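Local coordinates for amidohydrolase 3 domain-containing protein (Pyrococcus horikoshii, PDB 3IGH) that is of unknown exact function but probably hydrolyses carbon-nitrogen bonds other than peptide bonds, as a metal-dependent amidohydrolase, at residues V210-L215 and E238-L243; V261-T265 and L297-T301. All coordinates share one frame; numbering follows the deposited sequence.

Contact 1 of 2, residues V210-L215 and E238-L243. With SO4 (sulfate ion), chain H.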
ATOM      1  N   VAL A 210      -4.810  -5.541  14.658  1.00 26.73           N
ATOM      2  CA  VAL A 210      -4.761  -4.117  14.360  1.00 25.10           C
ATOM      3  C   VAL A 210      -6.208  -3.648  14.203  1.00 27.28           C
ATOM      4  O   VAL A 210      -6.924  -4.126  13.312  1.00 28.33           O
ATOM      5  CB  VAL A 210      -3.947  -3.858  13.047  1.00 28.67           C
ATOM      6  CG1 VAL A 210      -3.961  -2.386  12.662  1.00 25.65           C
ATOM      7  CG2 VAL A 210      -2.522  -4.338  13.207  1.00 29.84           C
ATOM      8  N   ASN A 211      -6.648  -2.735  15.072  1.00 27.44           N
ATOM      9  CA  ASN A 211      -7.998  -2.181  14.973  1.00 25.55           C
ATOM     10  C   ASN A 211      -8.036  -0.941  14.066  1.00 29.06           C
ATOM     11  O   ASN A 211      -7.043  -0.618  13.414  1.00 24.31           O
ATOM     12  CB  ASN A 211      -8.612  -1.905  16.372  1.00 28.68           C
ATOM     13  CG  ASN A 211      -7.846  -0.849  17.180  1.00 28.69           C
ATOM     14  OD1 ASN A 211      -7.238   0.071  16.630  1.00 28.88           O
ATOM     15  ND2 ASN A 211      -7.891  -0.981  18.510  1.00 28.57           N
ATOM     16  N   GLU A 212      -9.171  -0.247  14.043  1.00 24.38           N
ATOM     17  CA  GLU A 212      -9.402   0.850  13.089  1.00 25.94           C
ATOM     18  C   GLU A 212      -8.436   2.008  13.293  1.00 32.97           C
ATOM     19  O   GLU A 212      -7.796   2.470  12.344  1.00 28.31           O
ATOM     20  CB  GLU A 212     -10.854   1.356  13.182  1.00 33.01           C
ATOM     21  CG  GLU A 212     -11.920   0.407  12.603  1.00 50.47           C
ATOM     22  CD  GLU A 212     -12.407  -0.700  13.564  1.00 72.26           C
ATOM     23  OE1 GLU A 212     -11.791  -0.951  14.639  1.00 44.43           O
ATOM     24  OE2 GLU A 212     -13.433  -1.334  13.220  1.00 63.97           O
ATOM     25  N   LYS A 213      -8.307   2.457  14.536  1.00 28.72           N
ATOM     26  CA  LYS A 213      -7.404   3.570  14.838  1.00 27.38           C
ATOM     27  C   LYS A 213      -5.921   3.230  14.782  1.00 25.47           C
ATOM     28  O   LYS A 213      -5.105   4.084  14.415  1.00 29.69           O
ATOM     29  CB  LYS A 213      -7.762   4.205  16.175  1.00 29.72           C
ATOM     30  CG  LYS A 213      -9.079   4.926  16.136  1.00 31.94           C
ATOM     31  CD  LYS A 213      -9.345   5.697  17.405  1.00 36.44           C
ATOM     32  CE  LYS A 213     -10.651   6.463  17.267  1.00 41.78           C
ATOM     33  NZ  LYS A 213     -11.065   7.087  18.547  1.00 39.31           N
ATOM     34  N   ALA A 214      -5.564   2.005  15.167  1.00 28.55           N
ATOM     35  CA  ALA A 214      -4.181   1.539  15.020  1.00 24.45           C
ATOM     36  C   ALA A 214      -3.810   1.508  13.535  1.00 27.49           C
ATOM     37  O   ALA A 214      -2.714   1.909  13.172  1.00 27.90           O
ATOM     38  CB  ALA A 214      -3.985   0.162  15.641  1.00 25.11           C
ATOM     39  N   LEU A 215      -4.736   1.049  12.690  1.00 26.89           N
ATOM     40  CA  LEU A 215      -4.492   1.058  11.248  1.00 28.64           C
ATOM     41  C   LEU A 215      -4.317   2.472  10.694  1.00 26.37           C
ATOM     42  O   LEU A 215      -3.396   2.705   9.918  1.00 27.91           O
ATOM     43  CB  LEU A 215      -5.561   0.278  10.471  1.00 26.07           C
ATOM     44  CG  LEU A 215      -5.284   0.129   8.957  1.00 26.89           C
ATOM     45  CD1 LEU A 215      -3.918  -0.521   8.666  1.00 30.99           C
ATOM     46  CD2 LEU A 215      -6.401  -0.616   8.242  1.00 27.57           C
ATOM     47  N   GLU A 238     -13.402  -6.777  11.992  1.00 27.99           N
ATOM     48  CA  GLU A 238     -14.126  -5.539  11.766  1.00 31.08           C
ATOM     49  C   GLU A 238     -13.365  -4.653  10.780  1.00 34.90           C
ATOM     50  O   GLU A 238     -13.965  -4.060   9.877  1.00 29.45           O
ATOM     51  CB  GLU A 238     -14.372  -4.803  13.092  1.00 34.90           C
ATOM     52  CG  GLU A 238     -15.345  -5.514  14.058  1.00 54.00           C
ATOM     53  CD  GLU A 238     -14.772  -6.762  14.776  1.00 73.77           C
ATOM     54  OE1 GLU A 238     -15.594  -7.572  15.262  1.00 77.31           O
ATOM     55  OE2 GLU A 238     -13.529  -6.950  14.858  1.00 37.92           O
ATOM     56  N   VAL A 239     -12.046  -4.580  10.931  1.00 26.26           N
ATOM     57  CA  VAL A 239     -11.227  -3.846   9.965  1.00 26.09           C
ATOM     58  C   VAL A 239     -11.201  -4.523   8.596  1.00 27.42           C
ATOM     59  O   VAL A 239     -11.238  -3.840   7.570  1.00 26.98           O
ATOM     60  CB  VAL A 239      -9.795  -3.580  10.495  1.00 32.06           C
ATOM     61  CG1 VAL A 239      -8.914  -2.955   9.415  1.00 25.79           C
ATOM     62  CG2 VAL A 239      -9.873  -2.645  11.672  1.00 23.94           C
ATOM     63  N   LEU A 240     -11.178  -5.855   8.582  1.00 27.29           N
ATOM     64  CA  LEU A 240     -11.200  -6.601   7.326  1.00 27.64           C
ATOM     65  C   LEU A 240     -12.426  -6.218   6.475  1.00 30.09           C
ATOM     66  O   LEU A 240     -12.303  -6.033   5.258  1.00 27.66           O
ATOM     67  CB  LEU A 240     -11.157  -8.116   7.583  1.00 25.82           C
ATOM     68  CG  LEU A 240     -11.388  -9.042   6.381  1.00 28.75           C
ATOM     69  CD1 LEU A 240     -10.310  -8.814   5.312  1.00 25.90           C
ATOM     70  CD2 LEU A 240     -11.424 -10.516   6.806  1.00 26.06           C
ATOM     71  N   ASP A 241     -13.584  -6.057   7.119  1.00 25.61           N
ATOM     72  CA  ASP A 241     -14.797  -5.583   6.409  1.00 32.24           C
ATOM     73  C   ASP A 241     -14.569  -4.257   5.692  1.00 32.39           C
ATOM     74  O   ASP A 241     -15.051  -4.048   4.580  1.00 31.91           O
ATOM     75  CB  ASP A 241     -15.974  -5.422   7.375  1.00 31.86           C
ATOM     76  CG  ASP A 241     -16.540  -6.749   7.839  1.00 44.31           C
ATOM     77  OD1 ASP A 241     -16.219  -7.789   7.222  1.00 49.94           O
ATOM     78  OD2 ASP A 241     -17.310  -6.750   8.825  1.00 53.81           O
ATOM     79  N   LYS A 242     -13.838  -3.362   6.343  1.00 30.25           N
ATOM     80  CA  LYS A 242     -13.537  -2.061   5.759  1.00 32.87           C
ATOM     81  C   LYS A 242     -12.508  -2.148   4.631  1.00 33.54           C
ATOM     82  O   LYS A 242     -12.613  -1.417   3.651  1.00 30.49           O
ATOM     83  CB  LYS A 242     -13.096  -1.083   6.839  1.00 35.43           C
ATOM     84  CG  LYS A 242     -14.196  -0.775   7.841  1.00 41.25           C
ATOM     85  CD  LYS A 242     -13.848   0.425   8.702  1.00 57.14           C
ATOM     86  CE  LYS A 242     -15.036   0.825   9.568  1.00 79.09           C
ATOM     87  NZ  LYS A 242     -14.770   2.054  10.363  1.00 93.49           N
ATOM     88  N   LEU A 243     -11.532  -3.050   4.757  1.00 27.29           N
ATOM     89  CA  LEU A 243     -10.593  -3.313   3.655  1.00 26.04           C
ATOM     90  C   LEU A 243     -11.334  -3.799   2.424  1.00 32.49           C
ATOM     91  O   LEU A 243     -11.096  -3.308   1.321  1.00 29.47           O
ATOM     92  CB  LEU A 243      -9.552  -4.360   4.054  1.00 26.76           C
ATOM     93  CG  LEU A 243      -8.606  -4.009   5.206  1.00 31.27           C
ATOM     94  CD1 LEU A 243      -7.579  -5.122   5.379  1.00 30.54           C
ATOM     95  CD2 LEU A 243      -7.923  -2.667   4.976  1.00 35.22           C
TER
HETATM   96  S   SO4 H   7     -10.829  -3.300  19.148  0.50 43.54           S
HETATM   97  O1  SO4 H   7      -9.461  -3.002  19.553  0.50 39.08           O
HETATM   98  O2  SO4 H   7     -11.649  -3.590  20.318  0.50 40.32           O
HETATM   99  O3  SO4 H   7     -11.387  -2.152  18.447  0.50 52.70           O
HETATM  100  O4  SO4 H   7     -10.835  -4.449  18.254  0.50 34.04           O

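Contact 2 of 2, residues V261-T265 and L297-T301. With SO4 (sulfate ion), chain B; SO4 (sulfate ion), chain R.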
ATOM      1  N   VAL A 261      -5.578 -11.196   8.489  1.00 24.99           N
ATOM      2  CA  VAL A 261      -6.607 -11.029   9.517  1.00 26.54           C
ATOM      3  C   VAL A 261      -6.255 -11.950  10.690  1.00 23.83           C
ATOM      4  O   VAL A 261      -5.656 -13.017  10.496  1.00 24.86           O
ATOM      5  CB  VAL A 261      -8.041 -11.362   8.962  1.00 28.88           C
ATOM      6  CG1 VAL A 261      -8.169 -12.838   8.584  1.00 27.20           C
ATOM      7  CG2 VAL A 261      -9.145 -10.971   9.958  1.00 24.86           C
ATOM      8  N   LYS A 262      -6.640 -11.543  11.895  1.00 27.42           N
ATOM      9  CA  LYS A 262      -6.420 -12.344  13.085  1.00 27.63           C
ATOM     10  C   LYS A 262      -7.754 -12.842  13.661  1.00 24.42           C
ATOM     11  O   LYS A 262      -8.665 -12.055  13.905  1.00 27.66           O
ATOM     12  CB  LYS A 262      -5.619 -11.543  14.125  1.00 28.08           C
ATOM     13  CG  LYS A 262      -5.489 -12.189  15.511  1.00 29.52           C
ATOM     14  CD  LYS A 262      -4.792 -13.540  15.472  1.00 36.09           C
ATOM     15  CE  LYS A 262      -4.754 -14.169  16.861  1.00 48.91           C
ATOM     16  NZ  LYS A 262      -3.949 -13.388  17.833  1.00 50.79           N
ATOM     17  N   LEU A 263      -7.842 -14.155  13.852  1.00 24.18           N
ATOM     18  CA  LEU A 263      -9.029 -14.820  14.407  1.00 25.30           C
ATOM     19  C   LEU A 263      -8.705 -15.592  15.689  1.00 28.46           C
ATOM     20  O   LEU A 263      -7.547 -15.929  15.949  1.00 29.94           O
ATOM     21  CB  LEU A 263      -9.604 -15.818  13.388  1.00 28.48           C
ATOM     22  CG  LEU A 263      -9.928 -15.250  11.999  1.00 33.59           C
ATOM     23  CD1 LEU A 263     -10.302 -16.365  11.052  1.00 26.21           C
ATOM     24  CD2 LEU A 263     -11.029 -14.237  12.126  1.00 36.96           C
ATOM     25  N   PHE A 264      -9.752 -15.920  16.444  1.00 28.98           N
ATOM     26  CA  PHE A 264      -9.636 -16.626  17.727  1.00 31.01           C
ATOM     27  C   PHE A 264     -10.538 -17.852  17.732  1.00 36.90           C
ATOM     28  O   PHE A 264     -11.683 -17.782  17.296  1.00 31.21           O
ATOM     29  CB  PHE A 264     -10.081 -15.709  18.871  1.00 33.09           C
ATOM     30  CG  PHE A 264      -9.195 -14.517  19.073  1.00 36.67           C
ATOM     31  CD1 PHE A 264      -8.140 -14.569  19.987  1.00 45.48           C
ATOM     32  CD2 PHE A 264      -9.412 -13.339  18.359  1.00 35.15           C
ATOM     33  CE1 PHE A 264      -7.313 -13.465  20.182  1.00 52.10           C
ATOM     34  CE2 PHE A 264      -8.582 -12.231  18.540  1.00 40.68           C
ATOM     35  CZ  PHE A 264      -7.534 -12.294  19.457  1.00 46.71           C
ATOM     36  N   THR A 265     -10.018 -18.973  18.207  1.00 30.09           N
ATOM     37  CA  THR A 265     -10.863 -20.124  18.518  1.00 29.54           C
ATOM     38  C   THR A 265     -11.205 -20.173  20.006  1.00 39.03           C
ATOM     39  O   THR A 265     -12.345 -20.454  20.355  1.00 40.91           O
ATOM     40  CB  THR A 265     -10.224 -21.463  18.130  1.00 30.25           C
ATOM     41  OG1 THR A 265      -8.912 -21.555  18.701  1.00 36.67           O
ATOM     42  CG2 THR A 265     -10.141 -21.601  16.620  1.00 34.92           C
ATOM     43  N   LEU A 297     -15.716 -18.706  11.448  1.00 29.73           N
ATOM     44  CA  LEU A 297     -14.275 -18.693  11.201  1.00 29.13           C
ATOM     45  C   LEU A 297     -13.949 -18.939   9.724  1.00 36.01           C
ATOM     46  O   LEU A 297     -13.074 -18.282   9.171  1.00 28.60           O
ATOM     47  CB  LEU A 297     -13.557 -19.721  12.077  1.00 27.00           C
ATOM     48  CG  LEU A 297     -13.476 -19.443  13.586  1.00 25.26           C
ATOM     49  CD1 LEU A 297     -13.227 -20.758  14.315  1.00 29.25           C
ATOM     50  CD2 LEU A 297     -12.337 -18.462  13.900  1.00 26.11           C
ATOM     51  N   ILE A 298     -14.674 -19.867   9.096  1.00 28.77           N
ATOM     52  CA  ILE A 298     -14.506 -20.178   7.674  1.00 33.25           C
ATOM     53  C   ILE A 298     -14.909 -18.999   6.807  1.00 30.53           C
ATOM     54  O   ILE A 298     -14.206 -18.670   5.853  1.00 30.42           O
ATOM     55  CB  ILE A 298     -15.296 -21.451   7.279  1.00 31.55           C
ATOM     56  CG1 ILE A 298     -14.639 -22.666   7.921  1.00 31.62           C
ATOM     57  CG2 ILE A 298     -15.323 -21.674   5.743  1.00 30.85           C
ATOM     58  CD1 ILE A 298     -15.612 -23.747   8.260  1.00 37.69           C
ATOM     59  N   ARG A 299     -16.028 -18.359   7.152  1.00 27.98           N
ATOM     60  CA  ARG A 299     -16.509 -17.191   6.413  1.00 35.79           C
ATOM     61  C   ARG A 299     -15.485 -16.045   6.405  1.00 38.45           C
ATOM     62  O   ARG A 299     -15.212 -15.440   5.360  1.00 27.96           O
ATOM     63  CB  ARG A 299     -17.841 -16.711   6.993  1.00 34.14           C
ATOM     64  CG  ARG A 299     -18.425 -15.491   6.301  1.00 52.40           C
ATOM     65  CD  ARG A 299     -19.725 -15.063   6.944  1.00 76.21           C
ATOM     66  NE  ARG A 299     -20.842 -15.858   6.444  1.00 94.04           N
ATOM     67  CZ  ARG A 299     -21.752 -15.423   5.577  1.00 85.20           C
ATOM     68  NH1 ARG A 299     -22.717 -16.237   5.191  1.00 72.26           N
ATOM     69  NH2 ARG A 299     -21.709 -14.181   5.104  1.00 69.30           N
ATOM     70  N   ILE A 300     -14.910 -15.757   7.567  1.00 29.77           N
ATOM     71  CA  ILE A 300     -13.904 -14.690   7.656  1.00 29.15           C
ATOM     72  C   ILE A 300     -12.616 -15.075   6.893  1.00 25.17           C
ATOM     73  O   ILE A 300     -12.043 -14.247   6.165  1.00 30.60           O
ATOM     74  CB  ILE A 300     -13.634 -14.255   9.118  1.00 29.60           C
ATOM     75  CG1 ILE A 300     -14.938 -13.784   9.782  1.00 32.63           C
ATOM     76  CG2 ILE A 300     -12.625 -13.099   9.156  1.00 30.48           C
ATOM     77  CD1 ILE A 300     -14.865 -13.618  11.301  1.00 30.47           C
ATOM     78  N   THR A 301     -12.187 -16.323   7.054  1.00 25.67           N
ATOM     79  CA  THR A 301     -11.047 -16.869   6.324  1.00 26.09           C
ATOM     80  C   THR A 301     -11.234 -16.703   4.806  1.00 27.36           C
ATOM     81  O   THR A 301     -10.333 -16.228   4.118  1.00 25.82           O
ATOM     82  CB  THR A 301     -10.822 -18.359   6.688  1.00 28.86           C
ATOM     83  OG1 THR A 301     -10.507 -18.467   8.084  1.00 27.75           O
ATOM     84  CG2 THR A 301      -9.686 -18.973   5.869  1.00 26.10           C
TER
HETATM   85  S   SO4 B   1      -3.396 -13.378  21.429  1.00 55.65           S
HETATM   86  O1  SO4 B   1      -2.943 -12.153  20.801  1.00 45.31           O
HETATM   87  O2  SO4 B   1      -2.434 -13.769  22.448  1.00 62.11           O
HETATM   88  O3  SO4 B   1      -4.675 -13.135  22.081  1.00 61.71           O
HETATM   89  O4  SO4 B   1      -3.491 -14.436  20.417  1.00 50.26           O
HETATM   90  S   SO4 R 503     -20.173 -11.094   4.307  1.00115.84           S
HETATM   91  O1  SO4 R 503     -19.752 -11.436   5.665  1.00115.05           O
HETATM   92  O2  SO4 R 503     -21.570 -11.472   4.118  1.00119.51           O
HETATM   93  O3  SO4 R 503     -20.034  -9.655   4.103  1.00114.30           O
HETATM   94  O4  SO4 R 503     -19.342 -11.807   3.340  1.00108.98           O

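Contact 1 of 2, residues V210-L215 and E238-L243
Glu238 meets the other helix through its CB, which lies 3.6 Å from Glu212 OE2. The two carboxylates are turned 42° apart, and the OE2 atoms of Glu212 and Glu238 stay 5.9 Å from each other, so these like charges come near without touching.

Val239 is at the centre of the contact, one methyl for each kind of neighbour. With CG1 anti to the backbone N (chi1 174°), CG2 is left to press on the start of the helix opposite, 3.4 Å from Glu212 N and also against Asn211 C. The bent Glu212 side chain runs past this methyl in the opposite direction and lays its CD beside it. CG1 takes the apolar side, 3.6 Å from Leu215 CD2.

One turn further on, Lys242 crosses Glu212 at about a right angle. Its NZ is 4.6 Å from Glu212 OE2, too far for a salt bridge, though the opposite charges probably still attract. Leu243 closes the row, with CD2 4.1 Å from Leu215 CD2.

Asn211 is the N-cap of helix 212-223 and fixes its first turn, its OD1 accepting from Ala214 N at 2.9 Å. Its ND2 donates to O1 of a sulfate, probably from the crystallisation liquor, at 2.8 Å and to Tyr186 of helix 183-199.

These are two neighbouring helices outside the barrel. Leu215 and Leu243 both reach inward to Ile258 of strand 256-264, Leu240 packs on helix 294-305, and Lys242 and Leu243 meet Ile246 of the second subunit.

Contact 2 of 2, residues V261-T265 and L297-T301
Val261 packs CG2 to CG2 on Ile300 at 4.2 Å, starting a strand-to-helix layer of the TIM barrel that the amidohydrolase family shares. Strand 261-264 and helix 297-301 run antiparallel (175°), their axes 9.9 Å apart, as expected of a barrel strand and the helix that returns outside it.

Lys262 points the other way, off the helix, and its NZ donates to O4 of a sulfate, again probably from the crystallisation liquor, at 2.8 Å. His67, His314 and His339 also bond this sulfate, a position consistent with the active site of this family.

Leu263 is the main wedge. With CG beside the backbone N (chi1 -54°), its branches part over the helix: CD2 rests 3.6 Å from Ile300 CG2, and CD1 lies against Thr301 OG1. That hydroxyl donates to Leu297 O at 2.8 Å, on the face of the carbonyl opposite to Thr301 N, so the methyl meets a polar group already satisfied. With an alanine at this position, Ile300 and Thr301 would probably lose the contacts of both Leu263 methyls, and a gap would open beside them between strand and helix.

Phe264 also starts away from the helix, and O3 of the same sulfate lies at its ring edge near CE1, but its carbonyl O touches Leu297 CD2 at 3.5 Å. Thr265 ends the row: OG1 bonds to His314 O, while CG2 crosses Leu297 at about a right angle, 3.9 Å from Leu297 CD1.

In the fold
From the N terminus, the chain reaches contact 1 at the end of strand 202-210. It runs through helix 212-223 and strand 230-235 before helix 237-246 packs back on the start of the first helix, closing a loop of 22 residues. Strand 256-264 then opens contact 2, which helix 294-305 closes after 31 mostly irregular residues. The loops are in series, neither nested nor crossing. Contact 1 joins two adjacent outer helices, contact 2 a barrel strand to one of the helices that cover it. They meet at Leu240, whose CD2 lies 3.7 Å from Ile300 CG2 and also packs on Val261, so three successive helices of the outer layer pack together with the strand.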